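Local structure of TRAP-type C4-dicarboxylate:H+ symport system substrate-binding component DctP (Shewanella oneidensis, 4MX6) at residues 110-115 / 140-145. The protein probably delivers C4-dicarboxylates such as succinate, which it binds in the periplasm, to a TRAP-type proton symporter. Sequence-based numbering, arbitrary orientation. Where two conformers were deposited one is given.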
loop_
_atom_site.group_PDB
_atom_site.type_symbol
_atom_site.label_atom_id
_atom_site.label_comp_id
_atom_site.label_asym_id
_atom_site.label_seq_id
_atom_site.Cartn_x
_atom_site.Cartn_y
_atom_site.Cartn_z
ATOM N N LYS A 110 -0.969 -0.196 -16.329
ATOM C CA LYS A 110 -0.604 1.174 -15.981
ATOM C C LYS A 110 -1.780 1.916 -15.344
ATOM O O LYS A 110 -1.652 3.061 -14.922
ATOM C CB LYS A 110 -0.141 1.933 -17.223
ATOM C CG LYS A 110 1.048 1.310 -17.921
ATOM C CD LYS A 110 2.296 1.323 -17.058
ATOM C CE LYS A 110 3.455 0.722 -17.829
ATOM N NZ LYS A 110 4.760 1.189 -17.329
ATOM N N ARG A 111 -2.935 1.269 -15.277
ATOM C CA ARG A 111 -4.138 1.959 -14.829
ATOM C C ARG A 111 -4.140 2.270 -13.330
ATOM O O ARG A 111 -4.718 3.285 -12.903
ATOM C CB ARG A 111 -5.375 1.149 -15.206
ATOM C CG ARG A 111 -5.644 1.140 -16.713
ATOM C CD ARG A 111 -6.734 0.142 -17.098
ATOM N NE ARG A 111 -7.999 0.430 -16.427
ATOM C CZ ARG A 111 -9.051 -0.380 -16.426
ATOM N NH1 ARG A 111 -8.984 -1.552 -17.032
ATOM N NH2 ARG A 111 -10.159 -0.036 -15.778
ATOM N N LEU A 112 -3.482 1.431 -12.525
ATOM C CA LEU A 112 -3.477 1.619 -11.074
ATOM C C LEU A 112 -2.563 2.759 -10.627
ATOM O O LEU A 112 -2.613 3.162 -9.463
ATOM C CB LEU A 112 -3.141 0.309 -10.346
ATOM C CG LEU A 112 -4.245 -0.747 -10.483
ATOM C CD1 LEU A 112 -3.754 -2.112 -10.050
ATOM C CD2 LEU A 112 -5.465 -0.350 -9.672
ATOM N N GLN A 113 -1.770 3.291 -11.560
ATOM C CA GLN A 113 -0.894 4.426 -11.287
ATOM C C GLN A 113 -1.647 5.617 -10.712
ATOM O O GLN A 113 -1.066 6.440 -10.007
ATOM C CB GLN A 113 -0.152 4.846 -12.563
ATOM C CG GLN A 113 0.921 3.866 -12.953
ATOM C CD GLN A 113 1.764 4.325 -14.118
ATOM O OE1 GLN A 113 2.988 4.206 -14.085
ATOM N NE2 GLN A 113 1.127 4.846 -15.159
ATOM N N VAL A 114 -2.936 5.735 -11.032
ATOM C CA VAL A 114 -3.748 6.814 -10.492
ATOM C C VAL A 114 -3.633 6.899 -8.964
ATOM O O VAL A 114 -3.592 7.992 -8.405
ATOM C CB VAL A 114 -5.219 6.697 -10.949
ATOM C CG1 VAL A 114 -5.887 5.430 -10.431
ATOM C CG2 VAL A 114 -5.997 7.948 -10.532
ATOM N N PHE A 115 -3.571 5.751 -8.300
ATOM C CA PHE A 115 -3.537 5.733 -6.849
ATOM C C PHE A 115 -2.279 6.358 -6.248
ATOM O O PHE A 115 -2.288 6.735 -5.079
ATOM C CB PHE A 115 -3.703 4.302 -6.337
ATOM C CG PHE A 115 -5.120 3.796 -6.381
ATOM C CD1 PHE A 115 -6.060 4.253 -5.466
ATOM C CD2 PHE A 115 -5.501 2.834 -7.313
ATOM C CE1 PHE A 115 -7.349 3.768 -5.488
ATOM C CE2 PHE A 115 -6.795 2.345 -7.334
ATOM C CZ PHE A 115 -7.719 2.814 -6.418
ATOM N N LEU A 140 -10.427 -3.250 -10.385
ATOM C CA LEU A 140 -10.207 -4.588 -9.826
ATOM C C LEU A 140 -10.010 -5.629 -10.928
ATOM O O LEU A 140 -9.407 -6.688 -10.689
ATOM C CB LEU A 140 -11.360 -5.016 -8.914
ATOM C CG LEU A 140 -11.457 -4.265 -7.586
ATOM C CD1 LEU A 140 -12.781 -4.513 -6.897
ATOM C CD2 LEU A 140 -10.309 -4.656 -6.670
ATOM N N ASN A 141 -10.532 -5.339 -12.122
ATOM C CA ASN A 141 -10.435 -6.267 -13.246
ATOM C C ASN A 141 -9.387 -5.852 -14.271
ATOM O O ASN A 141 -9.317 -6.440 -15.344
ATOM C CB ASN A 141 -11.796 -6.414 -13.935
ATOM C CG ASN A 141 -12.844 -6.990 -13.016
ATOM O OD1 ASN A 141 -12.535 -7.813 -12.154
ATOM N ND2 ASN A 141 -14.090 -6.565 -13.190
ATOM N N SER A 142 -8.554 -4.874 -13.931
ATOM C CA SER A 142 -7.617 -4.293 -14.883
ATOM C C SER A 142 -6.501 -5.235 -15.323
ATOM O O SER A 142 -5.819 -4.956 -16.313
ATOM C CB SER A 142 -7.018 -3.003 -14.312
ATOM O OG SER A 142 -6.279 -3.228 -13.120
ATOM N N MET A 143 -6.315 -6.344 -14.605
ATOM C CA MET A 143 -5.236 -7.281 -14.912
ATOM C C MET A 143 -5.752 -8.686 -15.227
ATOM O O MET A 143 -4.975 -9.634 -15.328
ATOM C CB MET A 143 -4.263 -7.333 -13.725
ATOM C CG MET A 143 -3.589 -6.005 -13.447
ATOM S SD MET A 143 -2.698 -5.946 -11.888
ATOM C CE MET A 143 -4.073 -5.842 -10.745
ATOM N N SER A 144 -7.060 -8.819 -15.422
ATOM C CA SER A 144 -7.666 -10.138 -15.584
ATOM C C SER A 144 -7.125 -10.903 -16.794
ATOM O O SER A 144 -6.989 -12.129 -16.749
ATOM C CB SER A 144 -9.198 -10.033 -15.645
ATOM O OG SER A 144 -9.645 -9.183 -16.682
ATOM N N ARG A 145 -6.807 -10.198 -17.874
ATOM C CA ARG A 145 -6.265 -10.857 -19.066
ATOM C C ARG A 145 -4.778 -11.221 -18.911
ATOM O O ARG A 145 -4.206 -11.908 -19.764
ATOM C CB ARG A 145 -6.507 -10.001 -20.315
ATOM C CG ARG A 145 -7.988 -9.795 -20.638
ATOM C CD ARG A 145 -8.176 -8.994 -21.924
ATOM N NE ARG A 145 -7.602 -7.656 -21.812
ATOM C CZ ARG A 145 -8.245 -6.592 -21.332
ATOM N NH1 ARG A 145 -9.499 -6.691 -20.914
ATOM N NH2 ARG A 145 -7.626 -5.418 -21.271
HETATM O O HOH W 1 -6.933 -3.150 -18.272
#
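The guanidinium of R111 lies over the side chain of S142, whose CB sits beneath one face, offset toward the rim and 3.7 Å from NH1. At the edge, in the guanidinium plane, a water accepts from R111 NH1 at 2.9 Å and donates to S142 O at 2.9 Å, a one-water bridge from side chain to backbone. A bend at chi3 (59°) turns the end of the long arginine across the serine. Serine suits this place: its short side chain lets the flat cation lie close, while its OG, held between the backbone N and the carbonyl carbon (chi1 62°), turns back to hydrogen-bond L139 O of helix 134-139. Deeper down, L112 CD1 meets M143 CE at 3.8 Å, the two side chains crossing at about a right angle. Both also touch F105, in a loop, and M247 of strand 243-251, so leucine and flexible methionine join a shared apolar core. S142 and M143 are the central pair of a type I turn, closed by S144 N to N141 O. The chemistry thus grades from hydrated cation at the surface to hydrocarbon and thioether inside, joining the loop before helix 124-132 to the turn before strand 148-158 through packing and one water.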